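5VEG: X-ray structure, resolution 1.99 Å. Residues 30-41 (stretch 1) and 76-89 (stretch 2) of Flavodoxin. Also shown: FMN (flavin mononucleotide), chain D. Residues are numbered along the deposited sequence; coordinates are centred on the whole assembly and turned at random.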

ATOM      1  N   MET A  30     -12.775  16.590  -3.509  1.00 53.72           N
ATOM      2  CA  MET A  30     -13.629  15.439  -3.231  1.00 59.25           C
ATOM      3  C   MET A  30     -12.869  14.280  -2.549  1.00 44.14           C
ATOM      4  O   MET A  30     -13.129  13.972  -1.391  1.00 52.07           O
ATOM      5  CB  MET A  30     -14.287  14.952  -4.525  1.00 57.24           C
ATOM      6  CG  MET A  30     -15.634  14.278  -4.321  1.00 61.57           C
ATOM      7  SD  MET A  30     -16.343  13.656  -5.861  1.00 91.14           S
ATOM      8  CE  MET A  30     -18.100  13.823  -5.522  1.00 57.71           C
ATOM      9  N   LEU A  31     -11.942  13.632  -3.251  1.00 46.81           N
ATOM     10  CA  LEU A  31     -11.350  12.392  -2.757  1.00 37.20           C
ATOM     11  C   LEU A  31     -10.017  12.640  -2.061  1.00 35.37           C
ATOM     12  O   LEU A  31      -9.194  13.435  -2.525  1.00 38.14           O
ATOM     13  CB  LEU A  31     -11.150  11.388  -3.894  1.00 47.04           C
ATOM     14  CG  LEU A  31     -12.403  10.681  -4.393  1.00 41.04           C
ATOM     15  CD1 LEU A  31     -12.065   9.681  -5.501  1.00 42.04           C
ATOM     16  CD2 LEU A  31     -13.114   9.997  -3.247  1.00 38.38           C
ATOM     17  N   THR A  32      -9.815  11.943  -0.944  1.00 35.35           N
ATOM     18  CA  THR A  32      -8.558  11.945  -0.216  1.00 33.60           C
ATOM     19  C   THR A  32      -7.962  10.538  -0.201  1.00 33.60           C
ATOM     20  O   THR A  32      -8.678   9.536  -0.325  1.00 30.95           O
ATOM     21  CB  THR A  32      -8.747  12.428   1.228  1.00 29.79           C
ATOM     22  OG1 THR A  32      -9.646  11.541   1.899  1.00 32.19           O
ATOM     23  CG2 THR A  32      -9.331  13.843   1.252  1.00 36.78           C
ATOM     24  N   ALA A  33      -6.643  10.478  -0.038  1.00 28.06           N
ATOM     25  CA  ALA A  33      -5.915   9.225   0.056  1.00 28.01           C
ATOM     26  C   ALA A  33      -4.752   9.404   1.014  1.00 29.99           C
ATOM     27  O   ALA A  33      -4.173  10.486   1.123  1.00 36.78           O
ATOM     28  CB  ALA A  33      -5.391   8.752  -1.306  1.00 29.79           C
ATOM     29  N   HIS A  34      -4.426   8.332   1.719  1.00 31.60           N
ATOM     30  CA  HIS A  34      -3.227   8.272   2.540  1.00 29.70           C
ATOM     31  C   HIS A  34      -2.404   7.074   2.083  1.00 27.33           C
ATOM     32  O   HIS A  34      -2.904   5.944   2.079  1.00 25.72           O
ATOM     33  CB  HIS A  34      -3.591   8.177   4.024  1.00 28.47           C
ATOM     34  CG  HIS A  34      -2.492   8.616   4.941  1.00 34.84           C
ATOM     35  ND1 HIS A  34      -2.722   9.320   6.105  1.00 30.79           N
ATOM     36  CD2 HIS A  34      -1.152   8.438   4.867  1.00 31.40           C
ATOM     37  CE1 HIS A  34      -1.571   9.555   6.710  1.00 33.51           C
ATOM     38  NE2 HIS A  34      -0.602   9.033   5.978  1.00 35.98           N
ATOM     39  N   VAL A  35      -1.161   7.326   1.666  1.00 31.98           N
ATOM     40  CA  VAL A  35      -0.218   6.278   1.267  1.00 28.06           C
ATOM     41  C   VAL A  35       0.856   6.182   2.336  1.00 29.06           C
ATOM     42  O   VAL A  35       1.584   7.152   2.583  1.00 33.37           O
ATOM     43  CB  VAL A  35       0.411   6.557  -0.109  1.00 25.08           C
ATOM     44  CG1 VAL A  35       1.449   5.501  -0.442  1.00 28.71           C
ATOM     45  CG2 VAL A  35      -0.660   6.607  -1.189  1.00 27.85           C
ATOM     46  N   VAL A  36       0.963   5.029   2.980  1.00 22.22           N
ATOM     47  CA  VAL A  36       2.070   4.801   3.897  1.00 23.60           C
ATOM     48  C   VAL A  36       3.039   3.821   3.253  1.00 25.25           C
ATOM     49  O   VAL A  36       2.647   2.925   2.496  1.00 27.74           O
ATOM     50  CB  VAL A  36       1.622   4.303   5.287  1.00 31.37           C
ATOM     51  CG1 VAL A  36       0.716   5.356   5.968  1.00 36.61           C
ATOM     52  CG2 VAL A  36       0.921   2.968   5.183  1.00 33.81           C
ATOM     53  N   TYR A  37       4.322   3.993   3.557  1.00 28.17           N
ATOM     54  CA  TYR A  37       5.337   3.090   3.033  1.00 27.77           C
ATOM     55  C   TYR A  37       6.246   2.632   4.157  1.00 30.66           C
ATOM     56  O   TYR A  37       6.419   3.322   5.170  1.00 28.72           O
ATOM     57  CB  TYR A  37       6.179   3.737   1.906  1.00 31.74           C
ATOM     58  CG  TYR A  37       6.947   4.976   2.338  1.00 33.57           C
ATOM     59  CD1 TYR A  37       8.232   4.880   2.874  1.00 34.45           C
ATOM     60  CD2 TYR A  37       6.379   6.243   2.209  1.00 31.57           C
ATOM     61  CE1 TYR A  37       8.920   6.014   3.280  1.00 33.72           C
ATOM     62  CE2 TYR A  37       7.060   7.373   2.604  1.00 29.79           C
ATOM     63  CZ  TYR A  37       8.320   7.256   3.140  1.00 30.88           C
ATOM     64  OH  TYR A  37       8.985   8.390   3.525  1.00 30.27           O
ATOM     65  N   ALA A  38       6.818   1.447   3.971  1.00 28.96           N
ATOM     66  CA  ALA A  38       7.931   0.982   4.786  1.00 30.22           C
ATOM     67  C   ALA A  38       9.102   0.725   3.857  1.00 34.44           C
ATOM     68  O   ALA A  38       8.924   0.162   2.773  1.00 23.43           O
ATOM     69  CB  ALA A  38       7.578  -0.279   5.568  1.00 29.24           C
ATOM     70  N   THR A  39      10.294   1.157   4.262  1.00 29.35           N
ATOM     71  CA  THR A  39      11.398   1.031   3.325  1.00 28.93           C
ATOM     72  C   THR A  39      12.723   1.067   4.071  1.00 36.19           C
ATOM     73  O   THR A  39      12.829   1.625   5.169  1.00 30.89           O
ATOM     74  CB  THR A  39      11.332   2.130   2.257  1.00 33.44           C
ATOM     75  OG1 THR A  39      12.322   1.879   1.256  1.00 30.22           O
ATOM     76  CG2 THR A  39      11.550   3.515   2.873  1.00 31.58           C
ATOM     77  N   MET A  40      13.730   0.455   3.453  1.00 32.20           N
ATOM     78  CA  MET A  40      15.101   0.546   3.943  1.00 41.86           C
ATOM     79  C   MET A  40      16.070   1.075   2.897  1.00 40.26           C
ATOM     80  O   MET A  40      16.927   1.897   3.225  1.00 37.76           O
ATOM     81  CB  MET A  40      15.567  -0.816   4.458  1.00 40.66           C
ATOM     82  CG  MET A  40      14.813  -1.212   5.706  1.00 41.05           C
ATOM     83  SD  MET A  40      15.642  -2.461   6.695  1.00 75.68           S
ATOM     84  CE  MET A  40      16.123  -3.544   5.398  1.00 39.68           C
ATOM     85  N   THR A  41      15.937   0.659   1.639  1.00 31.59           N
ATOM     86  CA  THR A  41      16.807   1.153   0.582  1.00 37.03           C
ATOM     87  C   THR A  41      16.047   1.969  -0.454  1.00 41.57           C
ATOM     88  O   THR A  41      16.582   2.243  -1.537  1.00 38.81           O
ATOM     89  CB  THR A  41      17.561  -0.012  -0.071  1.00 45.13           C
ATOM     90  OG1 THR A  41      16.699  -1.151  -0.204  1.00 34.35           O
ATOM     91  CG2 THR A  41      18.758  -0.411   0.790  1.00 44.51           C
ATOM     92  N   MET A  76      -6.673   6.267   8.695  1.00 36.27           N
ATOM     93  CA  MET A  76      -8.000   5.841   8.264  1.00 33.11           C
ATOM     94  C   MET A  76      -8.915   6.995   7.897  1.00 38.23           C
ATOM     95  O   MET A  76     -10.033   6.741   7.432  1.00 39.09           O
ATOM     96  CB  MET A  76      -8.666   5.002   9.357  1.00 30.35           C
ATOM     97  CG  MET A  76      -8.948   5.793  10.645  1.00 39.53           C
ATOM     98  SD  MET A  76     -10.013   4.855  11.743  1.00 58.21           S
ATOM     99  CE  MET A  76     -11.550   4.850  10.809  1.00 44.28           C
ATOM    100  N   LYS A  77      -8.485   8.248   8.097  1.00 35.04           N
ATOM    101  CA  LYS A  77      -9.352   9.378   7.790  1.00 35.23           C
ATOM    102  C   LYS A  77      -9.462   9.640   6.295  1.00 40.10           C
ATOM    103  O   LYS A  77     -10.371  10.365   5.885  1.00 40.47           O
ATOM    104  CB  LYS A  77      -8.860  10.644   8.513  1.00 37.73           C
ATOM    105  CG  LYS A  77      -8.733  10.488  10.031  1.00 42.14           C
ATOM    106  CD  LYS A  77      -8.812  11.825  10.757  1.00 45.68           C
ATOM    107  CE  LYS A  77      -8.700  11.656  12.273  1.00 44.61           C
ATOM    108  NZ  LYS A  77      -7.296  11.725  12.762  1.00 54.35           N
ATOM    109  N   ALA A  78      -8.587   9.058   5.469  1.00 35.50           N
ATOM    110  CA  ALA A  78      -8.712   9.212   4.022  1.00 31.49           C
ATOM    111  C   ALA A  78      -9.780   8.275   3.453  1.00 31.88           C
ATOM    112  O   ALA A  78     -10.181   7.288   4.077  1.00 34.68           O
ATOM    113  CB  ALA A  78      -7.367   8.943   3.326  1.00 28.84           C
ATOM    114  N   ASP A  79     -10.251   8.604   2.248  1.00 30.42           N
ATOM    115  CA  ASP A  79     -11.186   7.725   1.553  1.00 27.03           C
ATOM    116  C   ASP A  79     -10.479   6.509   0.949  1.00 32.38           C
ATOM    117  O   ASP A  79     -11.076   5.435   0.868  1.00 30.37           O
ATOM    118  CB  ASP A  79     -11.904   8.466   0.430  1.00 29.92           C
ATOM    119  CG  ASP A  79     -12.529   9.777   0.884  1.00 38.18           C
ATOM    120  OD1 ASP A  79     -13.288   9.768   1.871  1.00 34.70           O
ATOM    121  OD2 ASP A  79     -12.241  10.813   0.245  1.00 37.95           O
ATOM    122  N   ILE A  80      -9.233   6.677   0.505  1.00 31.57           N
ATOM    123  CA  ILE A  80      -8.446   5.632  -0.154  1.00 28.26           C
ATOM    124  C   ILE A  80      -7.215   5.370   0.704  1.00 23.03           C
ATOM    125  O   ILE A  80      -6.511   6.313   1.083  1.00 30.36           O
ATOM    126  CB  ILE A  80      -8.047   6.049  -1.584  1.00 29.35           C
ATOM    127  CG1 ILE A  80      -9.293   6.173  -2.469  1.00 27.33           C
ATOM    128  CG2 ILE A  80      -7.013   5.056  -2.205  1.00 25.36           C
ATOM    129  CD1 ILE A  80      -9.031   6.817  -3.845  1.00 22.76           C
ATOM    130  N   LEU A  81      -6.971   4.098   1.032  1.00 24.45           N
ATOM    131  CA  LEU A  81      -5.873   3.697   1.910  1.00 27.29           C
ATOM    132  C   LEU A  81      -4.917   2.764   1.167  1.00 26.40           C
ATOM    133  O   LEU A  81      -5.352   1.772   0.584  1.00 27.07           O
ATOM    134  CB  LEU A  81      -6.409   3.000   3.158  1.00 24.41           C
ATOM    135  CG  LEU A  81      -7.584   3.739   3.799  1.00 27.30           C
ATOM    136  CD1 LEU A  81      -8.262   2.863   4.831  1.00 26.15           C
ATOM    137  CD2 LEU A  81      -7.082   5.038   4.399  1.00 28.88           C
ATOM    138  N   VAL A  82      -3.622   3.072   1.213  1.00 28.38           N
ATOM    139  CA  VAL A  82      -2.593   2.341   0.476  1.00 26.59           C
ATOM    140  C   VAL A  82      -1.425   2.068   1.411  1.00 26.81           C
ATOM    141  O   VAL A  82      -0.956   2.980   2.100  1.00 26.47           O
ATOM    142  CB  VAL A  82      -2.112   3.110  -0.773  1.00 28.93           C
ATOM    143  CG1 VAL A  82      -0.965   2.344  -1.486  1.00 23.60           C
ATOM    144  CG2 VAL A  82      -3.269   3.344  -1.728  1.00 25.15           C
ATOM    145  N   VAL A  83      -0.949   0.814   1.421  1.00 26.60           N
ATOM    146  CA  VAL A  83       0.309   0.436   2.072  1.00 26.28           C
ATOM    147  C   VAL A  83       1.285  -0.084   1.018  1.00 29.14           C
ATOM    148  O   VAL A  83       0.946  -0.971   0.222  1.00 22.35           O
ATOM    149  CB  VAL A  83       0.092  -0.623   3.170  1.00 26.12           C
ATOM    150  CG1 VAL A  83       1.415  -1.010   3.801  1.00 27.24           C
ATOM    151  CG2 VAL A  83      -0.886  -0.106   4.263  1.00 23.35           C
ATOM    152  N   CYS A  84       2.498   0.458   1.022  1.00 27.84           N
ATOM    153  CA  CYS A  84       3.581  -0.005   0.163  1.00 28.97           C
ATOM    154  C   CYS A  84       4.724  -0.436   1.071  1.00 33.72           C
ATOM    155  O   CYS A  84       5.352   0.408   1.709  1.00 29.90           O
ATOM    156  CB  CYS A  84       4.035   1.089  -0.807  1.00 21.73           C
ATOM    157  SG  CYS A  84       2.743   1.762  -1.906  1.00 30.43           S
ATOM    158  N   ALA A  85       5.013  -1.738   1.140  1.00 26.22           N
ATOM    159  CA  ALA A  85       5.968  -2.203   2.137  1.00 27.22           C
ATOM    160  C   ALA A  85       6.761  -3.398   1.630  1.00 27.93           C
ATOM    161  O   ALA A  85       6.248  -4.234   0.881  1.00 24.86           O
ATOM    162  CB  ALA A  85       5.281  -2.589   3.448  1.00 24.81           C
ATOM    163  N   TYR A  86       8.006  -3.494   2.102  1.00 26.31           N
ATOM    164  CA  TYR A  86       8.914  -4.553   1.676  1.00 23.12           C
ATOM    165  C   TYR A  86       8.658  -5.835   2.463  1.00 31.34           C
ATOM    166  O   TYR A  86       7.909  -5.864   3.445  1.00 28.07           O
ATOM    167  CB  TYR A  86      10.374  -4.121   1.861  1.00 26.43           C
ATOM    168  CG  TYR A  86      10.754  -3.863   3.312  1.00 28.79           C
ATOM    169  CD1 TYR A  86      11.143  -4.906   4.152  1.00 27.60           C
ATOM    170  CD2 TYR A  86      10.715  -2.570   3.842  1.00 30.83           C
ATOM    171  CE1 TYR A  86      11.492  -4.665   5.498  1.00 32.16           C
ATOM    172  CE2 TYR A  86      11.054  -2.321   5.176  1.00 30.24           C
ATOM    173  CZ  TYR A  86      11.439  -3.369   5.995  1.00 32.18           C
ATOM    174  OH  TYR A  86      11.770  -3.123   7.315  1.00 35.21           O
ATOM    175  N   THR A  87       9.320  -6.900   2.015  1.00 25.31           N
ATOM    176  CA  THR A  87       9.398  -8.180   2.696  1.00 27.85           C
ATOM    177  C   THR A  87      10.871  -8.478   2.975  1.00 32.09           C
ATOM    178  O   THR A  87      11.739  -8.192   2.141  1.00 29.02           O
ATOM    179  CB  THR A  87       8.779  -9.295   1.838  1.00 26.04           C
ATOM    180  OG1 THR A  87       7.413  -8.969   1.516  1.00 26.34           O
ATOM    181  CG2 THR A  87       8.826 -10.616   2.575  1.00 27.20           C
ATOM    182  N   TYR A  88      11.159  -9.044   4.146  1.00 30.67           N
ATOM    183  CA  TYR A  88      12.533  -9.284   4.577  1.00 35.39           C
ATOM    184  C   TYR A  88      12.685 -10.716   5.071  1.00 37.11           C
ATOM    185  O   TYR A  88      11.704 -11.441   5.238  1.00 47.21           O
ATOM    186  CB  TYR A  88      12.946  -8.304   5.681  1.00 35.19           C
ATOM    187  CG  TYR A  88      14.348  -7.759   5.519  1.00 35.81           C
ATOM    188  CD1 TYR A  88      14.731  -7.124   4.348  1.00 39.94           C
ATOM    189  CD2 TYR A  88      15.280  -7.871   6.542  1.00 44.35           C
ATOM    190  CE1 TYR A  88      16.005  -6.620   4.197  1.00 47.88           C
ATOM    191  CE2 TYR A  88      16.558  -7.365   6.408  1.00 43.08           C
ATOM    192  CZ  TYR A  88      16.917  -6.741   5.234  1.00 45.29           C
ATOM    193  OH  TYR A  88      18.187  -6.233   5.088  1.00 54.90           O
ATOM    194  N   ASP A  89      13.939 -11.118   5.274  1.00 44.33           N
ATOM    195  CA  ASP A  89      14.310 -12.358   5.966  1.00 42.77           C
ATOM    196  C   ASP A  89      13.324 -13.493   5.718  1.00 42.78           C
ATOM    197  O   ASP A  89      12.734 -14.057   6.639  1.00 55.45           O
ATOM    198  CB  ASP A  89      14.448 -12.119   7.466  1.00 59.14           C
ATOM    199  CG  ASP A  89      15.755 -11.475   7.828  1.00 59.36           C
ATOM    200  OD1 ASP A  89      16.804 -12.141   7.690  1.00 77.15           O
ATOM    201  OD2 ASP A  89      15.727 -10.314   8.271  1.00 71.08           O
TER
HETATM  202  N1  FMN D 201      12.042  -9.815  -0.813  1.00 28.61           N
HETATM  203  C2  FMN D 201      10.926 -10.626  -0.867  1.00 26.68           C
HETATM  204  O2  FMN D 201      10.054 -10.398  -1.700  1.00 26.30           O
HETATM  205  N3  FMN D 201      10.796 -11.693  -0.004  1.00 26.36           N
HETATM  206  C4  FMN D 201      11.780 -11.964   0.925  1.00 26.62           C
HETATM  207  O4  FMN D 201      11.633 -12.916   1.684  1.00 30.30           O
HETATM  208  C4A FMN D 201      12.917 -11.157   0.987  1.00 26.60           C
HETATM  209  N5  FMN D 201      13.919 -11.405   1.910  1.00 29.94           N
HETATM  210  C5A FMN D 201      15.030 -10.571   1.940  1.00 32.47           C
HETATM  211  C6  FMN D 201      16.063 -10.796   2.856  1.00 41.91           C
HETATM  212  C7  FMN D 201      17.181  -9.955   2.881  1.00 36.20           C
HETATM  213  C7M FMN D 201      18.298 -10.192   3.861  1.00 34.70           C
HETATM  214  C8  FMN D 201      17.277  -8.895   1.986  1.00 36.61           C
HETATM  215  C8M FMN D 201      18.482  -7.996   2.012  1.00 35.59           C
HETATM  216  C9  FMN D 201      16.256  -8.666   1.067  1.00 28.54           C
HETATM  217  C9A FMN D 201      15.136  -9.497   1.059  1.00 31.14           C
HETATM  218  N10 FMN D 201      14.131  -9.248   0.151  1.00 27.14           N
HETATM  219  C10 FMN D 201      13.035 -10.081   0.107  1.00 28.83           C
HETATM  220  C1' FMN D 201      14.291  -8.128  -0.833  1.00 26.14           C
HETATM  221  C2' FMN D 201      13.697  -6.771  -0.481  1.00 29.21           C
HETATM  222  O2' FMN D 201      12.330  -6.937  -0.206  1.00 29.62           O
HETATM  223  C3' FMN D 201      13.843  -5.957  -1.755  1.00 31.24           C
HETATM  224  O3' FMN D 201      15.201  -5.663  -2.027  1.00 31.22           O
HETATM  225  C4' FMN D 201      13.062  -4.659  -1.712  1.00 28.19           C
HETATM  226  O4' FMN D 201      13.181  -4.036  -2.966  1.00 25.70           O
HETATM  227  C5' FMN D 201      13.640  -3.721  -0.666  1.00 29.45           C
HETATM  228  O5' FMN D 201      12.744  -2.634  -0.567  1.00 30.96           O
HETATM  229  P   FMN D 201      13.207  -1.244   0.105  1.00 29.93           P
HETATM  230  O1P FMN D 201      14.290  -0.644  -0.765  1.00 32.54           O
HETATM  231  O2P FMN D 201      11.988  -0.338   0.107  1.00 30.55           O
HETATM  232  O3P FMN D 201      13.763  -1.486   1.476  1.00 29.91           O

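Beyond the paired strands, Met40 reaches across to two tyrosines: its SD lies 5.1 Å from the centroid of the Tyr86 ring and 5.0 Å from that of the Tyr88 ring, both obliquely, and its CE comes within 3.3 Å of Tyr88 CZ. A long, flexible, polarizable thioether suits a place beside two rings. FMN ties the same loops together. Met40 N donates to its O3P (2.8 Å), while FMN O2' donates to Thr87 O (2.7 Å), and the flavin's C7 lies over one face of the Tyr88 ring.

Behind these loops the strands run parallel, their axes 15° apart. Stretch 1 bonds through alternate residues, as parallel pairing requires: His34 N donates to Ile80 O (3.0 Å) and Val82 N to His34 O (3.1 Å), then Val36 N to Val82 O and Cys84 N to Val36 O (both 2.9 Å). Ala33, Val35 and Tyr37 meet Ile80, Val82 and Cys84 on one face; on the other, Val36 CG2 touches Val83 CG2 at 3.7 Å. Beta-branched valines favour extended backbone and fill such buried layers.

At the opposite end, Asp79 adds side-chain bonding to the ladder, where Ile80 N still donates to Thr32 O (3.0 Å): Thr32 N donates to Asp79 OD2 (2.9 Å), and Asp79 N to Thr32 OG1 (3.0 Å). Short polar side chains can reach backbone amides here.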